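Local coordinates for arfgap-like finger domain containing protein (PDB 2OWA) that probably activates GTP hydrolysis by ADP-ribosylation factors through a zinc-finger ArfGAP domain, which this fragment contains, at residues V90-G95 against L132-I136. Residues are numbered along the deposited sequence; the frame is centred on the assembly and turned at random.
Sequences VRMDIG and LDSEI
Arg91 reaches from helix 86-94 to Asp133 near the end of helix 123-135, a salt bridge that shows how a buried arginine can join two helices, here in an ArfGAP domain and away from its zinc site. Its side chain leaves with CG anti to the backbone N (chi1 178°) and stays extended to NE, a reach that brings the guanidinium to helix 123-135. NH1 of Arg91 donates to OD1 of Asp133 at 2.6 Å, meeting that oxygen nearly along its C-O axis, while NH2 of Arg91 adds a weak bond to the same OD1 at 3.2 Å. The fit is not coplanar: guanidinium and carboxylate are turned 51° apart. NE of Arg91 also donates to the carbonyl of Leu52, and NH2, shared with the carbonyls of Ser53 and Lys129, leaves NH1 the main bond of the salt bridge.

Apolar groups border the guanidinium on one face and one edge. CB of Leu132 lies over the face, 3.6 Å from NH2 of Arg91, and CD1 of Ile136 sits at the edge. CD1 of Ile94 packs 3.5 Å from CD2 of Leu132 and also against CB of Glu135, whose carboxylate forms a salt bridge with Arg99. CG2 of Ile136 meets CG1 of Val90 at 4.0 Å and CG1 of Ile94 at 4.1 Å.

With Asp133 to offset its charge and backbone carbonyls taking further N-H groups, the buried guanidinium is probably fixed in both position and rotation.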
ATOM      1  N   VAL A  90       0.215  -4.131  10.279  1.00 19.41           N
ATOM      2  CA  VAL A  90       1.358  -5.065  10.152  1.00 18.59           C
ATOM      3  C   VAL A  90       1.703  -5.226   8.677  1.00 20.13           C
ATOM      4  O   VAL A  90       2.887  -5.273   8.301  1.00 21.09           O
ATOM      5  CB  VAL A  90       1.019  -6.438  10.737  1.00 19.31           C
ATOM      6  CG1 VAL A  90       2.191  -7.460  10.474  1.00 17.27           C
ATOM      7  CG2 VAL A  90       0.651  -6.306  12.243  1.00 16.09           C
ATOM      8  N   ARG A  91       0.662  -5.329   7.844  1.00 19.72           N
ATOM      9  CA  ARG A  91       0.819  -5.522   6.407  1.00 20.07           C
ATOM     10  C   ARG A  91       1.562  -4.356   5.775  1.00 18.98           C
ATOM     11  O   ARG A  91       2.489  -4.570   5.009  1.00 19.05           O
ATOM     12  CB  ARG A  91      -0.539  -5.750   5.690  1.00 20.10           C
ATOM     13  CG  ARG A  91      -0.386  -5.900   4.168  1.00 21.06           C
ATOM     14  CD  ARG A  91      -1.718  -6.112   3.484  1.00 21.76           C
ATOM     15  NE  ARG A  91      -1.606  -6.590   2.107  1.00 22.84           N
ATOM     16  CZ  ARG A  91      -1.630  -7.879   1.763  1.00 24.67           C
ATOM     17  NH1 ARG A  91      -1.758  -8.819   2.693  1.00 26.05           N
ATOM     18  NH2 ARG A  91      -1.558  -8.239   0.489  1.00 24.39           N
ATOM     19  N   MET A  92       1.178  -3.127   6.123  1.00 17.14           N
ATOM     20  CA  MET A  92       1.876  -1.952   5.673  1.00 16.32           C
ATOM     21  C   MET A  92       3.338  -1.909   6.152  1.00 16.57           C
ATOM     22  O   MET A  92       4.212  -1.419   5.455  1.00 15.85           O
ATOM     23  CB  MET A  92       1.118  -0.696   6.131  1.00 16.89           C
ATOM     24  CG  MET A  92      -0.211  -0.441   5.396  1.00 17.16           C
ATOM     25  SD  MET A  92      -0.232  -0.597   3.602  1.00 21.40           S
ATOM     26  CE  MET A  92       0.874   0.711   3.119  1.00 22.68           C
ATOM     27  N   ASP A  93       3.568  -2.456   7.342  1.00 17.39           N
ATOM     28  CA  ASP A  93       4.857  -2.440   7.998  1.00 18.93           C
ATOM     29  C   ASP A  93       5.817  -3.389   7.280  1.00 19.01           C
ATOM     30  O   ASP A  93       6.976  -3.017   7.024  1.00 19.83           O
ATOM     31  CB  ASP A  93       4.698  -2.845   9.470  1.00 18.37           C
ATOM     32  CG  ASP A  93       5.942  -2.517  10.317  1.00 23.63           C
ATOM     33  OD1 ASP A  93       6.959  -2.017   9.771  1.00 24.65           O
ATOM     34  OD2 ASP A  93       5.894  -2.783  11.551  1.00 25.34           O
ATOM     35  N   ILE A  94       5.338  -4.582   6.918  1.00 19.57           N
ATOM     36  CA  ILE A  94       6.209  -5.562   6.203  1.00 19.66           C
ATOM     37  C   ILE A  94       6.322  -5.306   4.699  1.00 20.54           C
ATOM     38  O   ILE A  94       7.224  -5.857   4.035  1.00 21.97           O
ATOM     39  CB  ILE A  94       5.811  -7.037   6.470  1.00 19.28           C
ATOM     40  CG1 ILE A  94       4.387  -7.326   5.980  1.00 19.46           C
ATOM     41  CG2 ILE A  94       5.958  -7.393   7.942  1.00 17.87           C
ATOM     42  CD1 ILE A  94       4.334  -8.061   4.711  1.00 24.00           C
ATOM     43  N   GLY A  95       5.415  -4.481   4.173  1.00 20.47           N
ATOM     44  CA  GLY A  95       5.443  -4.085   2.777  1.00 19.63           C
ATOM     45  C   GLY A  95       6.220  -2.791   2.565  1.00 19.15           C
ATOM     46  O   GLY A  95       7.386  -2.664   2.940  1.00 19.56           O
ATOM     47  N   LEU A 132       2.671 -11.165   0.468  1.00 21.34           N
ATOM     48  CA  LEU A 132       2.385 -10.378   1.647  1.00 21.49           C
ATOM     49  C   LEU A 132       1.410 -11.081   2.590  1.00 22.06           C
ATOM     50  O   LEU A 132       1.620 -11.032   3.795  1.00 21.26           O
ATOM     51  CB  LEU A 132       1.862  -9.006   1.264  1.00 21.59           C
ATOM     52  CG  LEU A 132       2.804  -8.041   0.520  1.00 22.31           C
ATOM     53  CD1 LEU A 132       2.020  -6.717   0.422  1.00 23.10           C
ATOM     54  CD2 LEU A 132       4.209  -7.827   1.185  1.00 21.92           C
ATOM     55  N   ASP A 133       0.370 -11.731   2.032  1.00 22.60           N
ATOM     56  CA  ASP A 133      -0.630 -12.487   2.816  1.00 24.19           C
ATOM     57  C   ASP A 133       0.058 -13.582   3.620  1.00 24.23           C
ATOM     58  O   ASP A 133      -0.251 -13.809   4.795  1.00 24.70           O
ATOM     59  CB  ASP A 133      -1.640 -13.199   1.895  1.00 24.01           C
ATOM     60  CG  ASP A 133      -2.579 -12.270   1.206  1.00 27.40           C
ATOM     61  OD1 ASP A 133      -2.601 -11.052   1.551  1.00 29.13           O
ATOM     62  OD2 ASP A 133      -3.337 -12.781   0.322  1.00 29.11           O
ATOM     63  N   SER A 134       0.962 -14.276   2.946  1.00 24.65           N
ATOM     64  CA  SER A 134       1.747 -15.318   3.541  1.00 26.54           C
ATOM     65  C   SER A 134       2.648 -14.799   4.687  1.00 27.24           C
ATOM     66  O   SER A 134       2.780 -15.458   5.712  1.00 27.72           O
ATOM     67  CB  SER A 134       2.575 -15.961   2.462  1.00 26.82           C
ATOM     68  OG  SER A 134       2.885 -17.264   2.842  1.00 31.85           O
ATOM     69  N   GLU A 135       3.233 -13.616   4.527  1.00 27.63           N
ATOM     70  CA  GLU A 135       4.038 -12.986   5.597  1.00 29.11           C
ATOM     71  C   GLU A 135       3.256 -12.674   6.864  1.00 30.04           C
ATOM     72  O   GLU A 135       3.783 -12.816   7.961  1.00 30.19           O
ATOM     73  CB  GLU A 135       4.644 -11.681   5.111  1.00 29.38           C
ATOM     74  CG  GLU A 135       5.721 -11.844   4.108  1.00 30.35           C
ATOM     75  CD  GLU A 135       7.050 -11.922   4.777  1.00 34.24           C
ATOM     76  OE1 GLU A 135       7.417 -13.039   5.215  1.00 34.30           O
ATOM     77  OE2 GLU A 135       7.709 -10.860   4.874  1.00 33.99           O
ATOM     78  N   ILE A 136       2.016 -12.218   6.701  1.00 30.25           N
ATOM     79  CA  ILE A 136       1.201 -11.824   7.824  1.00 31.28           C
ATOM     80  C   ILE A 136       0.361 -12.965   8.416  1.00 32.63           C
ATOM     81  O   ILE A 136      -0.363 -12.727   9.384  1.00 33.83           O
ATOM     82  CB  ILE A 136       0.272 -10.606   7.500  1.00 30.76           C
ATOM     83  CG1 ILE A 136      -0.740 -10.974   6.386  1.00 31.24           C
ATOM     84  CG2 ILE A 136       1.102  -9.386   7.193  1.00 29.31           C
ATOM     85  CD1 ILE A 136      -1.857  -9.912   6.048  1.00 30.81           C
TER